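PDB 6RVB: NADH oxidase from Thermus thermophilus, which is an FAD-containing coenzyme A disulfide reductase that probably uses NADH to reduce the disulfide of its coenzyme A substrate. Local coordinates for residues 38-42 with 60-65; 285-289 with 320-325. Residues are numbered along the deposited sequence.

Contact 1: 38-42 with 60-65; sequences WVSYG and LVARTP. With COA (coenzyme A), chain G.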
ATOM      1  N   TRP A  38     -23.679 -22.817  10.644  1.00 51.63           N
ATOM      2  CA  TRP A  38     -22.240 -22.702  10.384  1.00 49.19           C
ATOM      3  C   TRP A  38     -21.634 -21.596  11.247  1.00 50.73           C
ATOM      4  O   TRP A  38     -22.246 -20.617  11.567  1.00 50.73           O
ATOM      5  CB  TRP A  38     -21.982 -22.285   8.967  1.00 60.69           C
ATOM      6  CG  TRP A  38     -22.348 -23.189   7.886  1.00 60.86           C
ATOM      7  CD1 TRP A  38     -23.558 -23.337   7.305  1.00 58.01           C
ATOM      8  CD2 TRP A  38     -21.466 -23.989   7.173  1.00 55.77           C
ATOM      9  NE1 TRP A  38     -23.482 -24.223   6.284  1.00 59.35           N
ATOM     10  CE2 TRP A  38     -22.190 -24.637   6.190  1.00 59.98           C
ATOM     11  CE3 TRP A  38     -20.110 -24.217   7.259  1.00 64.42           C
ATOM     12  CZ2 TRP A  38     -21.610 -25.504   5.317  1.00 72.14           C
ATOM     13  CZ3 TRP A  38     -19.532 -25.091   6.395  1.00 71.23           C
ATOM     14  CH2 TRP A  38     -20.268 -25.727   5.441  1.00 69.57           C
ATOM     15  N   VAL A  39     -20.378 -21.698  11.562  1.00 49.06           N
ATOM     16  CA  VAL A  39     -19.785 -20.818  12.551  1.00 48.84           C
ATOM     17  C   VAL A  39     -18.386 -20.428  12.051  1.00 49.30           C
ATOM     18  O   VAL A  39     -17.712 -21.185  11.341  1.00 47.50           O
ATOM     19  CB  VAL A  39     -19.782 -21.551  13.977  1.00 47.55           C
ATOM     20  CG1 VAL A  39     -18.482 -22.201  14.332  1.00 42.29           C
ATOM     21  CG2 VAL A  39     -20.208 -20.661  15.055  1.00 45.29           C
ATOM     22  N   SER A  40     -17.949 -19.239  12.380  1.00 47.38           N
ATOM     23  CA  SER A  40     -16.602 -18.820  12.034  1.00 52.41           C
ATOM     24  C   SER A  40     -16.207 -18.963  10.568  1.00 54.22           C
ATOM     25  O   SER A  40     -15.302 -19.709  10.251  1.00 50.08           O
ATOM     26  CB  SER A  40     -15.616 -19.560  12.909  1.00 45.61           C
ATOM     27  OG  SER A  40     -14.320 -19.095  12.686  1.00 47.84           O
ATOM     28  N   TYR A  41     -16.845 -18.227   9.669  1.00 51.95           N
ATOM     29  CA  TYR A  41     -16.555 -18.383   8.253  1.00 44.42           C
ATOM     30  C   TYR A  41     -16.500 -17.018   7.559  1.00 49.33           C
ATOM     31  O   TYR A  41     -17.002 -16.005   8.027  1.00 51.00           O
ATOM     32  CB  TYR A  41     -17.621 -19.283   7.615  1.00 43.02           C
ATOM     33  CG  TYR A  41     -19.022 -18.672   7.692  1.00 53.75           C
ATOM     34  CD1 TYR A  41     -19.823 -18.889   8.757  1.00 48.70           C
ATOM     35  CD2 TYR A  41     -19.506 -17.832   6.681  1.00 48.10           C
ATOM     36  CE1 TYR A  41     -21.033 -18.311   8.819  1.00 56.85           C
ATOM     37  CE2 TYR A  41     -20.723 -17.247   6.752  1.00 51.82           C
ATOM     38  CZ  TYR A  41     -21.503 -17.493   7.826  1.00 59.18           C
ATOM     39  OH  TYR A  41     -22.787 -16.958   7.965  1.00 64.72           O
ATOM     40  N   GLY A  42     -15.898 -16.971   6.395  1.00 46.18           N
ATOM     41  CA  GLY A  42     -15.647 -15.686   5.819  1.00 47.12           C
ATOM     42  C   GLY A  42     -16.695 -15.348   4.850  1.00 45.40           C
ATOM     43  O   GLY A  42     -16.521 -15.662   3.716  1.00 45.52           O
ATOM     44  N   LEU A  60     -14.114 -21.729   3.272  1.00 46.13           N
ATOM     45  CA  LEU A  60     -14.275 -20.394   3.784  1.00 43.70           C
ATOM     46  C   LEU A  60     -14.324 -20.439   5.335  1.00 54.55           C
ATOM     47  O   LEU A  60     -14.400 -19.439   6.019  1.00 52.18           O
ATOM     48  CB  LEU A  60     -15.605 -19.877   3.258  1.00 38.00           C
ATOM     49  CG  LEU A  60     -15.702 -18.837   2.165  1.00 45.69           C
ATOM     50  CD1 LEU A  60     -14.566 -18.887   1.227  1.00 41.09           C
ATOM     51  CD2 LEU A  60     -17.034 -18.882   1.372  1.00 44.53           C
ATOM     52  N   VAL A  61     -14.354 -21.623   5.912  1.00 52.38           N
ATOM     53  CA  VAL A  61     -14.510 -21.722   7.350  1.00 50.46           C
ATOM     54  C   VAL A  61     -13.078 -21.622   7.983  1.00 58.36           C
ATOM     55  O   VAL A  61     -12.104 -22.210   7.500  1.00 50.91           O
ATOM     56  CB  VAL A  61     -15.146 -23.041   7.728  1.00 44.75           C
ATOM     57  CG1 VAL A  61     -14.159 -24.144   7.409  1.00 63.30           C
ATOM     58  CG2 VAL A  61     -15.340 -23.097   9.218  1.00 56.04           C
ATOM     59  N   ALA A  62     -12.952 -20.881   9.068  1.00 57.84           N
ATOM     60  CA  ALA A  62     -11.673 -20.615   9.686  1.00 47.56           C
ATOM     61  C   ALA A  62     -11.431 -21.604  10.804  1.00 48.88           C
ATOM     62  O   ALA A  62     -10.375 -22.175  10.954  1.00 55.61           O
ATOM     63  CB  ALA A  62     -11.726 -19.200  10.267  1.00 48.33           C
ATOM     64  N   ARG A  63     -12.419 -21.793  11.628  1.00 50.76           N
ATOM     65  CA  ARG A  63     -12.303 -22.734  12.669  1.00 50.03           C
ATOM     66  C   ARG A  63     -13.592 -23.545  12.689  1.00 60.95           C
ATOM     67  O   ARG A  63     -14.653 -22.991  12.500  1.00 62.47           O
ATOM     68  CB  ARG A  63     -12.166 -22.005  13.961  1.00 53.97           C
ATOM     69  CG  ARG A  63     -11.524 -22.841  15.005  1.00 63.82           C
ATOM     70  CD  ARG A  63     -10.850 -22.054  16.050  1.00 60.34           C
ATOM     71  NE  ARG A  63      -9.740 -21.352  15.481  1.00 60.35           N
ATOM     72  CZ  ARG A  63      -9.171 -20.357  16.098  1.00 64.47           C
ATOM     73  NH1 ARG A  63      -9.622 -20.031  17.294  1.00 65.32           N
ATOM     74  NH2 ARG A  63      -8.159 -19.726  15.535  1.00 67.03           N
ATOM     75  N   THR A  64     -13.498 -24.870  12.882  1.00 65.66           N
ATOM     76  CA  THR A  64     -14.652 -25.803  12.866  1.00 57.85           C
ATOM     77  C   THR A  64     -15.056 -26.007  14.260  1.00 53.37           C
ATOM     78  O   THR A  64     -14.257 -25.751  15.150  1.00 54.23           O
ATOM     79  CB  THR A  64     -14.302 -27.213  12.267  1.00 56.31           C
ATOM     80  OG1 THR A  64     -13.296 -27.847  13.055  1.00 61.25           O
ATOM     81  CG2 THR A  64     -13.797 -27.127  10.837  1.00 54.87           C
ATOM     82  N   PRO A  65     -16.291 -26.476  14.477  1.00 56.94           N
ATOM     83  CA  PRO A  65     -16.746 -26.491  15.872  1.00 60.97           C
ATOM     84  C   PRO A  65     -16.004 -27.570  16.596  1.00 53.52           C
ATOM     85  O   PRO A  65     -15.876 -27.434  17.817  1.00 58.16           O
ATOM     86  CB  PRO A  65     -18.261 -26.770  15.760  1.00 45.67           C
ATOM     87  CG  PRO A  65     -18.583 -26.405  14.475  1.00 39.56           C
ATOM     88  CD  PRO A  65     -17.388 -26.869  13.626  1.00 46.43           C
TER
HETATM   89  N1A COA G 503       2.365 -14.746  12.452  1.00 57.88           N
HETATM   90  C2A COA G 503       2.468 -14.564  13.794  1.00 54.51           C
HETATM   91  N3A COA G 503       1.367 -14.481  14.624  1.00 60.85           N
HETATM   92  C4A COA G 503       0.073 -14.548  14.189  1.00 57.02           C
HETATM   93  C5A COA G 503      -0.129 -14.728  12.729  1.00 64.44           C
HETATM   94  C6A COA G 503       1.099 -14.827  11.832  1.00 66.82           C
HETATM   95  N6A COA G 503       0.922 -14.985  10.447  1.00 57.51           N
HETATM   96  N7A COA G 503      -1.462 -14.770  12.510  1.00 66.91           N
HETATM   97  C8A COA G 503      -2.034 -14.602  13.727  1.00 66.65           C
HETATM   98  N9A COA G 503      -1.140 -14.475  14.736  1.00 62.59           N
HETATM   99  C1B COA G 503      -1.511 -14.306  16.189  1.00 74.72           C
HETATM  100  C2B COA G 503      -2.318 -13.029  16.434  1.00 74.10           C
HETATM  101  O2B COA G 503      -1.346 -11.975  16.581  1.00 72.95           O
HETATM  102  C3B COA G 503      -3.121 -13.284  17.717  1.00 72.78           C
HETATM  103  O3B COA G 503      -2.343 -12.871  18.856  1.00 76.64           O
HETATM  104  P3B COA G 503      -2.748 -12.956  20.412  1.00 74.96           P
HETATM  105  O7A COA G 503      -2.006 -11.754  20.983  1.00 70.02           O
HETATM  106  O8A COA G 503      -4.258 -12.947  20.490  1.00 60.03           O
HETATM  107  O9A COA G 503      -2.178 -14.290  20.841  1.00 81.80           O
HETATM  108  C4B COA G 503      -3.256 -14.783  17.742  1.00 72.33           C
HETATM  109  O4B COA G 503      -2.322 -15.339  16.780  1.00 77.60           O
HETATM  110  C5B COA G 503      -4.695 -15.218  17.442  1.00 78.10           C
HETATM  111  O5B COA G 503      -4.886 -15.298  16.015  1.00 88.12           O
HETATM  112  P1A COA G 503      -5.858 -16.392  15.322  1.00 89.15           P
HETATM  113  O1A COA G 503      -5.685 -16.165  13.851  1.00 68.70           O
HETATM  114  O2A COA G 503      -5.601 -17.753  15.982  1.00 85.31           O
HETATM  115  O3A COA G 503      -7.303 -15.748  15.710  1.00 74.81           O
HETATM  116  P2A COA G 503      -8.370 -16.128  16.855  1.00 76.84           P
HETATM  117  O4A COA G 503      -8.752 -14.899  17.689  1.00 71.06           O
HETATM  118  O5A COA G 503      -8.041 -17.442  17.576  1.00 75.83           O
HETATM  119  O6A COA G 503      -9.529 -16.426  15.743  1.00 77.93           O
HETATM  120  CBP COA G 503     -11.613 -16.562  14.685  1.00 69.05           C
HETATM  121  CCP COA G 503     -10.903 -16.030  15.899  1.00 73.39           C
HETATM  122  CDP COA G 503     -10.561 -17.260  13.831  1.00 57.12           C
HETATM  123  CEP COA G 503     -12.603 -17.618  15.139  1.00 56.91           C
HETATM  124  CAP COA G 503     -12.263 -15.297  14.037  1.00 73.97           C
HETATM  125  OAP COA G 503     -11.244 -14.363  13.627  1.00 71.32           O
HETATM  126  C9P COA G 503     -13.133 -15.595  12.837  1.00 75.57           C
HETATM  127  O9P COA G 503     -14.211 -16.150  13.012  1.00 72.96           O
HETATM  128  N8P COA G 503     -12.722 -15.297  11.595  1.00 77.96           N
HETATM  129  C7P COA G 503     -13.453 -15.920  10.505  1.00 70.91           C
HETATM  130  C6P COA G 503     -14.640 -15.041  10.142  1.00 64.52           C
HETATM  131  C5P COA G 503     -13.939 -13.765   9.702  1.00 74.67           C
HETATM  132  O5P COA G 503     -13.567 -12.908  10.493  1.00 80.10           O
HETATM  133  N4P COA G 503     -13.716 -13.537   8.425  1.00 80.90           N
HETATM  134  C3P COA G 503     -13.836 -12.116   8.095  1.00 80.84           C
HETATM  135  C2P COA G 503     -15.261 -11.559   8.292  1.00 70.51           C
HETATM  136  S1P COA G 503     -16.143 -11.446   6.667  1.00110.25           S
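Segments 38-42 and 60-65 are loops that run nearly antiparallel, with end-to-end directions 161° apart. A single beta bridge joins Y41 to V61, their CA atoms 4.0 Å apart. Two backbone hydrogen bonds hold it: A62 N to S40 O and G42 N to L60 O, both 2.9 Å. The first is almost straight, at 179°. Y41 CA also lies 3.3 Å from L60 O in a CA-H...O contact. Both segments line the coenzyme A pocket. S40 OG donates to coenzyme A O9P in the pantetheine arm at 3.0 Å and accepts a weak bond from R63 N at 3.5 Å. R63 NH1 and NH2 donate hydrogen bonds to coenzyme A O5A of the pyrophosphate at 3.0 and 3.1 Å. V39 CG1 meets P65 CG at 4.2 Å, an apolar touch away from the ligand. S40 packs on A15 and R63 on A19, both in helix 13-24. V39 and P65 lie against V75 of strand 73-77, and W38 and Y41 touch helix 136-145.

Contact 2: 285-289 with 320-325; sequences SFHRV and FLGVVG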
ATOM      1  N   SER A 285     -19.807   1.903  15.905  1.00 43.77           N
ATOM      2  CA  SER A 285     -18.401   2.188  16.185  1.00 35.03           C
ATOM      3  C   SER A 285     -18.208   3.701  16.127  1.00 41.31           C
ATOM      4  O   SER A 285     -18.990   4.425  15.477  1.00 41.33           O
ATOM      5  CB  SER A 285     -17.454   1.496  15.203  1.00 34.51           C
ATOM      6  OG  SER A 285     -17.688   0.105  15.025  1.00 42.44           O
ATOM      7  N   PHE A 286     -17.180   4.192  16.814  1.00 37.42           N
ATOM      8  CA  PHE A 286     -16.941   5.639  16.802  1.00 38.09           C
ATOM      9  C   PHE A 286     -16.217   6.101  15.602  1.00 35.09           C
ATOM     10  O   PHE A 286     -15.142   5.647  15.343  1.00 37.23           O
ATOM     11  CB  PHE A 286     -16.145   6.029  17.997  1.00 36.27           C
ATOM     12  CG  PHE A 286     -15.832   7.489  18.100  1.00 37.74           C
ATOM     13  CD1 PHE A 286     -16.788   8.408  18.490  1.00 45.28           C
ATOM     14  CD2 PHE A 286     -14.547   7.938  17.942  1.00 36.04           C
ATOM     15  CE1 PHE A 286     -16.477   9.752  18.648  1.00 38.70           C
ATOM     16  CE2 PHE A 286     -14.252   9.262  18.129  1.00 34.29           C
ATOM     17  CZ  PHE A 286     -15.237  10.160  18.479  1.00 33.22           C
ATOM     18  N   HIS A 287     -16.803   7.004  14.850  1.00 37.92           N
ATOM     19  CA  HIS A 287     -16.103   7.462  13.658  1.00 40.62           C
ATOM     20  C   HIS A 287     -15.187   8.574  13.959  1.00 36.61           C
ATOM     21  O   HIS A 287     -15.591   9.601  14.436  1.00 38.51           O
ATOM     22  CB  HIS A 287     -17.069   7.940  12.630  1.00 40.49           C
ATOM     23  CG  HIS A 287     -16.493   8.062  11.262  1.00 44.30           C
ATOM     24  ND1 HIS A 287     -16.939   7.306  10.201  1.00 41.40           N
ATOM     25  CD2 HIS A 287     -15.571   8.906  10.767  1.00 41.65           C
ATOM     26  CE1 HIS A 287     -16.279   7.651   9.115  1.00 41.01           C
ATOM     27  NE2 HIS A 287     -15.431   8.606   9.443  1.00 47.63           N
ATOM     28  N   ARG A 288     -13.941   8.391  13.656  1.00 37.11           N
ATOM     29  CA  ARG A 288     -12.965   9.416  14.048  1.00 40.75           C
ATOM     30  C   ARG A 288     -12.898  10.738  13.290  1.00 40.83           C
ATOM     31  O   ARG A 288     -12.330  11.668  13.848  1.00 44.14           O
ATOM     32  CB  ARG A 288     -11.558   8.815  14.160  1.00 36.33           C
ATOM     33  CG  ARG A 288     -11.489   7.823  15.259  1.00 41.99           C
ATOM     34  CD  ARG A 288     -10.235   7.015  15.300  1.00 43.94           C
ATOM     35  NE  ARG A 288      -9.055   7.775  15.700  1.00 50.93           N
ATOM     36  CZ  ARG A 288      -8.628   7.956  16.939  1.00 55.51           C
ATOM     37  NH1 ARG A 288      -9.243   7.451  17.991  1.00 71.96           N
ATOM     38  NH2 ARG A 288      -7.568   8.651  17.119  1.00 56.91           N
ATOM     39  N   VAL A 289     -13.441  10.796  12.057  1.00 38.73           N
ATOM     40  CA  VAL A 289     -13.565  12.011  11.291  1.00 35.65           C
ATOM     41  C   VAL A 289     -14.797  12.705  11.741  1.00 36.82           C
ATOM     42  O   VAL A 289     -14.708  13.863  12.102  1.00 42.28           O
ATOM     43  CB  VAL A 289     -13.578  11.738   9.802  1.00 40.62           C
ATOM     44  CG1 VAL A 289     -13.499  13.013   9.041  1.00 32.93           C
ATOM     45  CG2 VAL A 289     -12.437  10.795   9.429  1.00 35.61           C
ATOM     46  N   PHE A 320     -11.262  -0.356  22.202  1.00 43.78           N
ATOM     47  CA  PHE A 320     -11.474  -0.167  20.774  1.00 40.36           C
ATOM     48  C   PHE A 320     -11.660   1.327  20.482  1.00 45.13           C
ATOM     49  O   PHE A 320     -12.611   1.949  20.972  1.00 43.49           O
ATOM     50  CB  PHE A 320     -12.655  -0.964  20.265  1.00 33.66           C
ATOM     51  CG  PHE A 320     -12.936  -0.736  18.816  1.00 42.39           C
ATOM     52  CD1 PHE A 320     -12.059  -1.190  17.841  1.00 43.60           C
ATOM     53  CD2 PHE A 320     -14.087  -0.057  18.394  1.00 46.29           C
ATOM     54  CE1 PHE A 320     -12.304  -0.978  16.496  1.00 39.33           C
ATOM     55  CE2 PHE A 320     -14.347   0.140  17.022  1.00 43.47           C
ATOM     56  CZ  PHE A 320     -13.466  -0.311  16.095  1.00 35.23           C
ATOM     57  N   LEU A 321     -10.746   1.898  19.692  1.00 45.74           N
ATOM     58  CA  LEU A 321     -10.659   3.323  19.562  1.00 42.46           C
ATOM     59  C   LEU A 321     -11.265   3.977  18.381  1.00 44.50           C
ATOM     60  O   LEU A 321     -11.158   5.168  18.258  1.00 47.20           O
ATOM     61  CB  LEU A 321      -9.222   3.718  19.635  1.00 42.83           C
ATOM     62  CG  LEU A 321      -8.522   3.420  20.958  1.00 35.15           C
ATOM     63  CD1 LEU A 321      -7.148   3.981  20.909  1.00 34.29           C
ATOM     64  CD2 LEU A 321      -9.162   4.110  22.094  1.00 41.58           C
ATOM     65  N   GLY A 322     -11.888   3.220  17.515  1.00 40.37           N
ATOM     66  CA  GLY A 322     -12.646   3.821  16.455  1.00 37.28           C
ATOM     67  C   GLY A 322     -12.365   3.342  15.059  1.00 43.39           C
ATOM     68  O   GLY A 322     -11.485   2.501  14.845  1.00 46.85           O
ATOM     69  N   VAL A 323     -13.115   3.877  14.099  1.00 40.68           N
ATOM     70  CA  VAL A 323     -12.829   3.642  12.710  1.00 37.39           C
ATOM     71  C   VAL A 323     -12.837   4.974  11.951  1.00 43.99           C
ATOM     72  O   VAL A 323     -13.213   6.047  12.431  1.00 41.00           O
ATOM     73  CB  VAL A 323     -13.840   2.696  12.125  1.00 33.99           C
ATOM     74  CG1 VAL A 323     -13.860   1.472  12.935  1.00 36.49           C
ATOM     75  CG2 VAL A 323     -15.249   3.365  12.100  1.00 31.03           C
ATOM     76  N   VAL A 324     -12.414   4.871  10.727  1.00 41.63           N
ATOM     77  CA  VAL A 324     -12.385   6.012   9.907  1.00 37.36           C
ATOM     78  C   VAL A 324     -13.186   5.744   8.565  1.00 41.47           C
ATOM     79  O   VAL A 324     -13.469   6.651   7.762  1.00 41.49           O
ATOM     80  CB  VAL A 324     -10.938   6.339   9.801  1.00 31.40           C
ATOM     81  CG1 VAL A 324     -10.473   6.301   8.436  1.00 41.05           C
ATOM     82  CG2 VAL A 324     -10.706   7.582  10.416  1.00 32.55           C
ATOM     83  N   GLY A 325     -13.574   4.482   8.346  1.00 43.25           N
ATOM     84  CA  GLY A 325     -14.326   4.090   7.169  1.00 33.20           C
ATOM     85  C   GLY A 325     -13.574   3.440   6.026  1.00 40.63           C
ATOM     86  O   GLY A 325     -14.072   3.446   4.929  1.00 43.32           O
TER
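This is a short parallel backbone pairing between the edge of a two-stranded hairpin, 285-287 with 292-294, and the loop from helix 299-313 to strand 327-331. H287 bridges V323, with their CA atoms 5.1 Å apart. V323 N donates to F286 O at 3.0 Å, and R288 N donates to V323 O at 2.7 Å. H287 CA approaches V323 O at 3.4 Å in a CA-H...O contact. The hairpin is thus tied to a loop running into the dimerisation-domain antiparallel sheet of this disulfide reductase family. D421 of the second subunit accepts hydrogen bonds from V324 N and G325 N, so the loop also meets the dimer interface. G322 lets the two segments come close: a CB there would clash with F286 O and R288 CG. R288 NH1 donates to L321 O at 3.0 Å, while R288 NH2 bonds H409 O. S285 CB lies 3.8 Å from F320 CE2 at the ring edge, and S285 OG bonds H305. V289 CG2 packs on V324 CG2 at 3.8 Å.

From the N terminus, the chain leaves strand 29-34 of the first parallel sheet and enters contact 1. Contact 1 closes a 17-residue loop that includes helix 46-50 and the coenzyme A-linked C44. The chain then adds strands 73-77 and 108-111 to that sheet, builds the second, where NAD binds, and returns through strand 276-278 to the first. Contact 2 follows and closes a 30-residue loop holding strand 292-294 and helix 299-313. The two loops are in series and neither nest nor cross. The contact centres are about 27 Å apart, and the contacts do not touch. Contact 1 belongs to the FAD-binding part but also reaches helix 136-145. Contact 2 ties the hairpin toward the antiparallel sheet. Both reach the second subunit.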